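Local structure of diguanylate cyclase/phosphodiesterase (Caldicellulosiruptor saccharolyticus, 3MTK) at residues H65-I70 / Q107-N113; L42-D46 / V121-I125; C34-Y38 / I91-E95. The protein probably takes part in cyclic-di-GMP signalling as a cyclic-guanylate-specific phosphodiesterase, and is represented in this chain by its GGDEF domain alone. All coordinates share one frame; numbering follows the deposited sequence.

All three interactions belong to one GGDEF domain. Interactions 2 and 3 lie on the same sheet and share strand 37-44: interaction 3 pairs its start with strand 87-93, and interaction 2 pairs its end with strand 123-129. Their centres are about 22 Å apart, on opposite sides of the chain's centre. Interaction 1 joins helix 56-74 to the end of helix 97-108 and to strand 112-114. Its centre is about 11 Å from that of interaction 2, and the two touch through L108, on L42 and F123, and through Y112, on F123 and V121. Along the chain the segments come as 34-38, 42-46, 65-70, 91-95, 107-113 and 121-125. Distant parts of the sequence hold the sheet and helices together.

Interaction 1: residues H65-I70 / Q107-N113; sequences HISKRI and QLLLPYN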
# COMPACT_ATOMS: atom_id res chain seq x y z
N HIS A 65 -12.07 -5.47 -2.65
CA HIS A 65 -12.65 -4.59 -1.64
C HIS A 65 -11.56 -3.73 -1.02
O HIS A 65 -11.70 -2.51 -0.92
CB HIS A 65 -13.33 -5.40 -0.54
CG HIS A 65 -14.75 -5.78 -0.84
ND1 HIS A 65 -15.10 -6.49 -1.97
CD2 HIS A 65 -15.89 -5.54 -0.16
CE1 HIS A 65 -16.41 -6.67 -1.97
NE2 HIS A 65 -16.91 -6.11 -0.89
N ILE A 66 -10.47 -4.37 -0.61
CA ILE A 66 -9.38 -3.62 0.01
C ILE A 66 -8.83 -2.57 -0.94
O ILE A 66 -8.67 -1.41 -0.54
CB ILE A 66 -8.24 -4.55 0.46
CG1 ILE A 66 -8.72 -5.48 1.57
CG2 ILE A 66 -7.07 -3.72 0.95
CD1 ILE A 66 -7.72 -6.50 2.01
N SER A 67 -8.55 -2.95 -2.18
CA SER A 67 -8.00 -1.99 -3.13
C SER A 67 -8.89 -0.76 -3.29
O SER A 67 -8.39 0.36 -3.33
CB SER A 67 -7.80 -2.63 -4.50
OG SER A 67 -9.05 -2.95 -5.10
N LYS A 68 -10.20 -0.97 -3.36
CA LYS A 68 -11.11 0.15 -3.52
C LYS A 68 -11.11 1.08 -2.31
O LYS A 68 -11.13 2.30 -2.46
CB LYS A 68 -12.52 -0.37 -3.83
CG LYS A 68 -12.55 -1.07 -5.18
CD LYS A 68 -13.94 -1.52 -5.59
CE LYS A 68 -13.90 -2.29 -6.91
NZ LYS A 68 -15.23 -2.90 -7.23
N ARG A 69 -11.07 0.51 -1.12
CA ARG A 69 -11.04 1.34 0.08
C ARG A 69 -9.74 2.16 0.07
O ARG A 69 -9.74 3.35 0.35
CB ARG A 69 -11.13 0.46 1.33
CG ARG A 69 -11.27 1.21 2.62
CD ARG A 69 -11.62 0.30 3.82
NE ARG A 69 -12.86 -0.45 3.64
CZ ARG A 69 -13.40 -1.24 4.57
NH1 ARG A 69 -12.81 -1.39 5.75
NH2 ARG A 69 -14.54 -1.90 4.32
N ILE A 70 -8.63 1.51 -0.25
CA ILE A 70 -7.34 2.20 -0.29
C ILE A 70 -7.48 3.31 -1.33
O ILE A 70 -7.16 4.47 -1.08
CB ILE A 70 -6.20 1.25 -0.73
CG1 ILE A 70 -6.03 0.13 0.30
CG2 ILE A 70 -4.92 2.02 -0.88
CD1 ILE A 70 -4.87 -0.80 -0.01
N GLN A 107 -9.53 3.05 9.09
CA GLN A 107 -10.57 2.70 8.14
C GLN A 107 -10.36 1.32 7.53
O GLN A 107 -11.32 0.55 7.34
CB GLN A 107 -10.63 3.77 7.05
CG GLN A 107 -11.00 5.13 7.61
CD GLN A 107 -10.89 6.24 6.59
OE1 GLN A 107 -11.61 6.26 5.59
NE2 GLN A 107 -9.98 7.18 6.84
N LEU A 108 -9.11 0.99 7.21
CA LEU A 108 -8.80 -0.32 6.64
C LEU A 108 -9.15 -1.41 7.65
O LEU A 108 -9.52 -2.52 7.28
CB LEU A 108 -7.32 -0.41 6.27
CG LEU A 108 -6.94 0.21 4.93
CD1 LEU A 108 -5.42 0.16 4.76
CD2 LEU A 108 -7.64 -0.54 3.80
N LEU A 109 -9.04 -1.06 8.92
CA LEU A 109 -9.32 -1.98 10.01
C LEU A 109 -10.81 -2.26 10.12
O LEU A 109 -11.22 -3.18 10.83
CB LEU A 109 -8.79 -1.39 11.32
CG LEU A 109 -7.50 -1.97 11.89
CD1 LEU A 109 -6.66 -2.61 10.81
CD2 LEU A 109 -6.75 -0.87 12.61
N LEU A 110 -11.62 -1.46 9.43
CA LEU A 110 -13.07 -1.62 9.44
C LEU A 110 -13.46 -2.87 8.66
O LEU A 110 -12.86 -3.19 7.64
CB LEU A 110 -13.76 -0.38 8.84
CG LEU A 110 -14.36 0.64 9.81
CD1 LEU A 110 -13.37 0.98 10.89
CD2 LEU A 110 -14.77 1.87 9.05
N PRO A 111 -14.49 -3.59 9.12
CA PRO A 111 -14.96 -4.82 8.48
C PRO A 111 -15.24 -4.70 6.99
O PRO A 111 -15.44 -3.61 6.46
CB PRO A 111 -16.23 -5.16 9.26
CG PRO A 111 -15.99 -4.53 10.62
CD PRO A 111 -15.37 -3.21 10.25
N TYR A 112 -15.24 -5.85 6.31
CA TYR A 112 -15.53 -5.91 4.88
C TYR A 112 -16.68 -6.89 4.72
O TYR A 112 -16.63 -8.00 5.24
CB TYR A 112 -14.32 -6.42 4.07
CG TYR A 112 -13.11 -5.52 4.12
CD1 TYR A 112 -12.18 -5.63 5.14
CD2 TYR A 112 -12.92 -4.53 3.15
CE1 TYR A 112 -11.11 -4.78 5.21
CE2 TYR A 112 -11.84 -3.68 3.21
CZ TYR A 112 -10.94 -3.80 4.25
OH TYR A 112 -9.90 -2.92 4.34
N ASN A 113 -17.72 -6.46 4.02
CA ASN A 113 -18.88 -7.30 3.79
C ASN A 113 -18.67 -7.88 2.41
O ASN A 113 -19.10 -7.32 1.41
CB ASN A 113 -20.17 -6.47 3.84
CG ASN A 113 -21.44 -7.31 3.70
OD1 ASN A 113 -22.51 -6.90 4.15
ND2 ASN A 113 -21.32 -8.48 3.07
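The guanidinium of R69 lies flat on one face of the Y112 ring. The planes are 14° apart and the centres 3.7 Å apart, so this is a stacked cation-pi contact. I66 comes from the other side of the ring: its CG1 makes an off-centre CH-pi contact, 4.3 Å from the ring centroid. The edge of the guanidinium is turned to three backbone carbonyls. R69 NH2 gives a nearly straight bond to P111 O (2.9 Å, 172° at the hydrogen), and this oxygen lies in the guanidinium plane. R69 NH1 serves two acceptors, L110 O at 2.6 Å and Q107 O at 2.9 Å. It sits well above the carbonyl plane of L110. Q107 O also takes the backbone N-H of L110, which closes the turn. The R69 side chain leaves the helix with CG anti to the backbone N (chi1 -173°) and bends only at chi3, which lays its head over the tyrosine.

Deeper in, L108 CD2 packs on I70 CG1 at 3.9 Å, and F88 and F123 continue this apolar layer. At the other end H65 CB rests near Y112 CD2. H65 NE2 makes a weak bond to N113 O, while ND1 is hydrogen-bonded to the backbone O of E61 in its own helix.

Three carbonyls at the edge and one aromatic face thus meet a single cation. R69 ties helix 56-74 to the turn between helix 97-108 and strand 112-114, and its charge is probably eased by the carbonyl dipoles and the ring.

Interaction 2: residues L42-D46 / V121-I125; sequences LEVRD and VNFNI
R45 packs its CB against N122, 3.9 Å from N122 CB. R45 CB and CG both pass close to N122 O, and CG also sits 3.8 Å from F123 CA. The chain then bends at chi2 and chi3 (both -54°), which folds it back along the partner strand. CD passes the side-chain amide of N124. The guanidinium ends with an edge turned to that amide, the two planes 41° apart. L156 also touches the R45 side chain.

The backbone of R45 is joined to N122 twice. R45 N donates to N122 O at 2.7 Å, from above the carbonyl plane. A water accepts from N122 N and donates to R45 O, adding a second link between the same two residues.

Farther along, the strands run antiparallel. E43 N bonds to N124 O at 2.9 Å, and the return bond from N124 N to E43 O is weak. L42 and I125 form a non-hydrogen-bonded pair whose side chains lie side by side, with L42 CG 3.6 Å from I125 CG1. V44 and F123 share that face and also point the same way; V44 CG2 meets F123 CE2 at 4.1 Å. Helices 56-74 and 97-108 cover this side. E43 and N124 point to the other side, toward helix 137-154, where K152 forms a salt bridge with E43.

The chemistry is thus divided by face. One side of the strand pair is apolar and packs under two helices. The other carries a glutamate, an asparagine and the folded arginine. In active diguanylate cyclases an acidic residue at the end of this strand binds metal, and E43 appears to occupy that place; here its carboxylate is engaged by a lysine.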
# COMPACT_ATOMS: atom_id res chain seq x y z
N LEU A 42 1.70 -0.92 2.14
CA LEU A 42 0.72 -1.52 3.04
C LEU A 42 0.68 -3.01 2.79
O LEU A 42 0.52 -3.47 1.64
CB LEU A 42 -0.69 -0.97 2.82
CG LEU A 42 -1.08 0.47 3.10
CD1 LEU A 42 -0.68 1.37 1.92
CD2 LEU A 42 -2.59 0.52 3.28
N GLU A 43 0.79 -3.78 3.86
CA GLU A 43 0.74 -5.23 3.72
C GLU A 43 -0.49 -5.80 4.42
O GLU A 43 -0.77 -5.48 5.57
CB GLU A 43 2.02 -5.85 4.31
CG GLU A 43 2.08 -7.36 4.12
CD GLU A 43 3.39 -7.96 4.60
OE1 GLU A 43 4.42 -7.26 4.54
OE2 GLU A 43 3.39 -9.14 5.01
N VAL A 44 -1.22 -6.65 3.71
CA VAL A 44 -2.41 -7.29 4.28
C VAL A 44 -1.89 -8.51 5.03
O VAL A 44 -1.32 -9.42 4.43
CB VAL A 44 -3.37 -7.76 3.18
CG1 VAL A 44 -4.68 -8.19 3.80
CG2 VAL A 44 -3.60 -6.63 2.18
N ARG A 45 -2.08 -8.54 6.34
CA ARG A 45 -1.56 -9.67 7.13
C ARG A 45 -2.35 -10.98 7.03
O ARG A 45 -3.55 -10.99 6.80
CB ARG A 45 -1.44 -9.28 8.60
CG ARG A 45 -0.59 -8.04 8.87
CD ARG A 45 0.79 -8.17 8.25
NE ARG A 45 1.47 -9.39 8.67
CZ ARG A 45 2.06 -9.57 9.85
NH1 ARG A 45 2.06 -8.60 10.75
NH2 ARG A 45 2.65 -10.72 10.13
N ASP A 46 -1.62 -12.08 7.19
CA ASP A 46 -2.18 -13.43 7.17
C ASP A 46 -3.19 -13.74 6.08
O ASP A 46 -4.18 -14.43 6.32
CB ASP A 46 -2.76 -13.72 8.54
CG ASP A 46 -1.78 -13.40 9.65
OD1 ASP A 46 -0.66 -13.97 9.64
OD2 ASP A 46 -2.11 -12.56 10.52
N VAL A 121 -9.49 -7.86 8.69
CA VAL A 121 -8.11 -8.20 8.42
C VAL A 121 -7.18 -7.23 9.10
O VAL A 121 -7.58 -6.14 9.48
CB VAL A 121 -7.79 -8.15 6.93
CG1 VAL A 121 -8.43 -9.33 6.22
CG2 VAL A 121 -8.29 -6.84 6.36
N ASN A 122 -5.93 -7.64 9.24
CA ASN A 122 -4.90 -6.82 9.86
C ASN A 122 -3.93 -6.35 8.80
O ASN A 122 -3.84 -6.96 7.73
CB ASN A 122 -4.16 -7.62 10.91
CG ASN A 122 -4.99 -7.82 12.14
OD1 ASN A 122 -4.83 -8.81 12.86
ND2 ASN A 122 -5.88 -6.87 12.41
N PHE A 123 -3.22 -5.26 9.09
CA PHE A 123 -2.27 -4.68 8.16
C PHE A 123 -1.03 -4.21 8.89
O PHE A 123 -0.93 -4.30 10.11
CB PHE A 123 -2.86 -3.45 7.45
CG PHE A 123 -4.18 -3.70 6.75
CD1 PHE A 123 -5.37 -3.81 7.47
CD2 PHE A 123 -4.23 -3.80 5.37
CE1 PHE A 123 -6.59 -4.01 6.82
CE2 PHE A 123 -5.45 -4.00 4.71
CZ PHE A 123 -6.62 -4.11 5.44
N ASN A 124 -0.08 -3.70 8.10
CA ASN A 124 1.15 -3.11 8.59
C ASN A 124 1.54 -2.13 7.50
O ASN A 124 1.26 -2.35 6.31
CB ASN A 124 2.23 -4.16 8.82
CG ASN A 124 2.27 -4.61 10.28
OD1 ASN A 124 2.61 -3.83 11.18
ND2 ASN A 124 1.90 -5.87 10.52
N ILE A 125 2.15 -1.02 7.91
CA ILE A 125 2.52 0.01 6.97
C ILE A 125 3.95 0.51 7.10
O ILE A 125 4.41 0.82 8.20
CB ILE A 125 1.55 1.20 7.08
CG1 ILE A 125 0.21 0.82 6.45
CG2 ILE A 125 2.13 2.43 6.43
CD1 ILE A 125 -0.87 1.90 6.58
O HOH W 1 -5.26 -10.29 8.99

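Interaction 3: residues C34-Y38 / I91-E95; sequences CIDTY and ICKSE
T37 and Y38 begin strand 37-44 and pair antiparallel with K93 and C92, the last residues of strand 87-93. Y38 and C92 form a hydrogen-bonded pair. Y38 N donates to C92 O, modelled at 2.5 Å, a length that is doubtful, and C92 N donates back to Y38 O at 2.9 Å. One step on, S94 N reaches D36 O at 2.8 Å in a nearly straight bond (168° at the hydrogen). This bond flanks the T37-K93 pair.

Between these bonds T37 and K93 are a non-hydrogen-bonded pair with CA atoms only 3.8 Å apart. T37 CA sends its hydrogen toward C92 O. The methyl T37 CG2 also lies over this carbonyl, 3.3 Å from the oxygen, because it stands anti to the backbone N. It meets I91 CG2 as well.

In the GGDEF domain these are two neighbouring strands of the central sheet, and helices cover both faces. I91 packs under helix 18-30. Y38 and C92 point to the other face, where I97 and F100 of helix 97-108 lie over them.

The Y38 ring presents an edge to the partner backbone, with CE1 3.6 Å from S94 O. Its hydroxyl makes a weak bond to K163. C92 SG projects between the backbone N and the carbonyl carbon (chi1 76°), and comes 4.4 Å from Y38 CB. K93 CB lies near T37 OG1. S94 OG turns back to K93 O, but that bond is modelled too short and is doubtful. D36 directs its carboxylate to Q129, at the end of the strand on the other flank of strand 37-44, while its CB rests against S94 O.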
# COMPACT_ATOMS: atom_id res chain seq x y z
N CYS A 34 9.74 17.67 -3.66
CA CYS A 34 8.73 16.65 -3.50
C CYS A 34 8.04 17.00 -2.19
O CYS A 34 7.98 16.20 -1.26
CB CYS A 34 9.40 15.28 -3.40
SG CYS A 34 10.38 14.85 -4.86
N ILE A 35 7.53 18.24 -2.15
CA ILE A 35 6.83 18.80 -0.99
C ILE A 35 6.26 17.74 -0.06
O ILE A 35 5.06 17.46 -0.07
CB ILE A 35 5.69 19.76 -1.44
CG1 ILE A 35 4.84 20.18 -0.24
CG2 ILE A 35 4.83 19.09 -2.51
CD1 ILE A 35 5.64 20.72 0.93
N ASP A 36 7.14 17.17 0.75
CA ASP A 36 6.73 16.13 1.67
C ASP A 36 5.75 15.17 1.00
O ASP A 36 4.55 15.14 1.29
CB ASP A 36 6.12 16.75 2.92
CG ASP A 36 7.14 17.56 3.71
OD1 ASP A 36 8.31 17.11 3.78
OD2 ASP A 36 6.79 18.63 4.25
N THR A 37 6.30 14.41 0.06
CA THR A 37 5.56 13.42 -0.69
C THR A 37 6.13 12.11 -0.17
O THR A 37 7.34 11.98 -0.02
CB THR A 37 5.86 13.54 -2.19
OG1 THR A 37 5.71 14.90 -2.59
CG2 THR A 37 4.91 12.67 -2.98
N TYR A 38 5.27 11.14 0.10
CA TYR A 38 5.75 9.88 0.63
C TYR A 38 5.36 8.63 -0.14
O TYR A 38 4.32 8.59 -0.80
CB TYR A 38 5.29 9.70 2.08
CG TYR A 38 5.73 10.79 3.03
CD1 TYR A 38 5.15 12.05 3.00
CD2 TYR A 38 6.73 10.54 3.97
CE1 TYR A 38 5.56 13.05 3.88
CE2 TYR A 38 7.15 11.54 4.85
CZ TYR A 38 6.56 12.79 4.80
OH TYR A 38 6.97 13.77 5.67
N ILE A 91 1.52 6.71 -3.38
CA ILE A 91 2.39 7.86 -3.58
C ILE A 91 1.49 8.96 -3.07
O ILE A 91 0.38 9.12 -3.57
CB ILE A 91 2.66 8.17 -5.06
CG1 ILE A 91 3.30 6.97 -5.76
CG2 ILE A 91 3.53 9.41 -5.15
CD1 ILE A 91 4.65 6.61 -5.25
N CYS A 92 1.94 9.71 -2.07
CA CYS A 92 1.10 10.78 -1.56
C CYS A 92 1.86 11.98 -1.05
O CYS A 92 2.92 11.85 -0.43
CB CYS A 92 0.20 10.26 -0.44
SG CYS A 92 1.06 10.04 1.11
N LYS A 93 1.30 13.16 -1.30
CA LYS A 93 1.88 14.41 -0.84
C LYS A 93 1.07 14.73 0.41
O LYS A 93 -0.16 14.76 0.35
CB LYS A 93 1.71 15.50 -1.90
CG LYS A 93 0.28 15.64 -2.41
CD LYS A 93 0.15 16.72 -3.47
CE LYS A 93 -1.30 16.95 -3.85
NZ LYS A 93 -1.45 17.98 -4.91
N SER A 94 1.74 14.96 1.53
CA SER A 94 1.02 15.25 2.76
C SER A 94 1.84 15.98 3.81
O SER A 94 2.95 15.56 4.16
CB SER A 94 0.46 13.96 3.36
OG SER A 94 -0.37 13.30 2.42
N GLU A 95 1.28 17.07 4.32
CA GLU A 95 1.94 17.87 5.34
C GLU A 95 2.08 17.03 6.61
O GLU A 95 3.12 17.07 7.28
CB GLU A 95 1.13 19.14 5.61
CG GLU A 95 1.11 20.10 4.43
CD GLU A 95 0.27 21.35 4.68
OE1 GLU A 95 0.31 22.27 3.84
OE2 GLU A 95 -0.43 21.39 5.71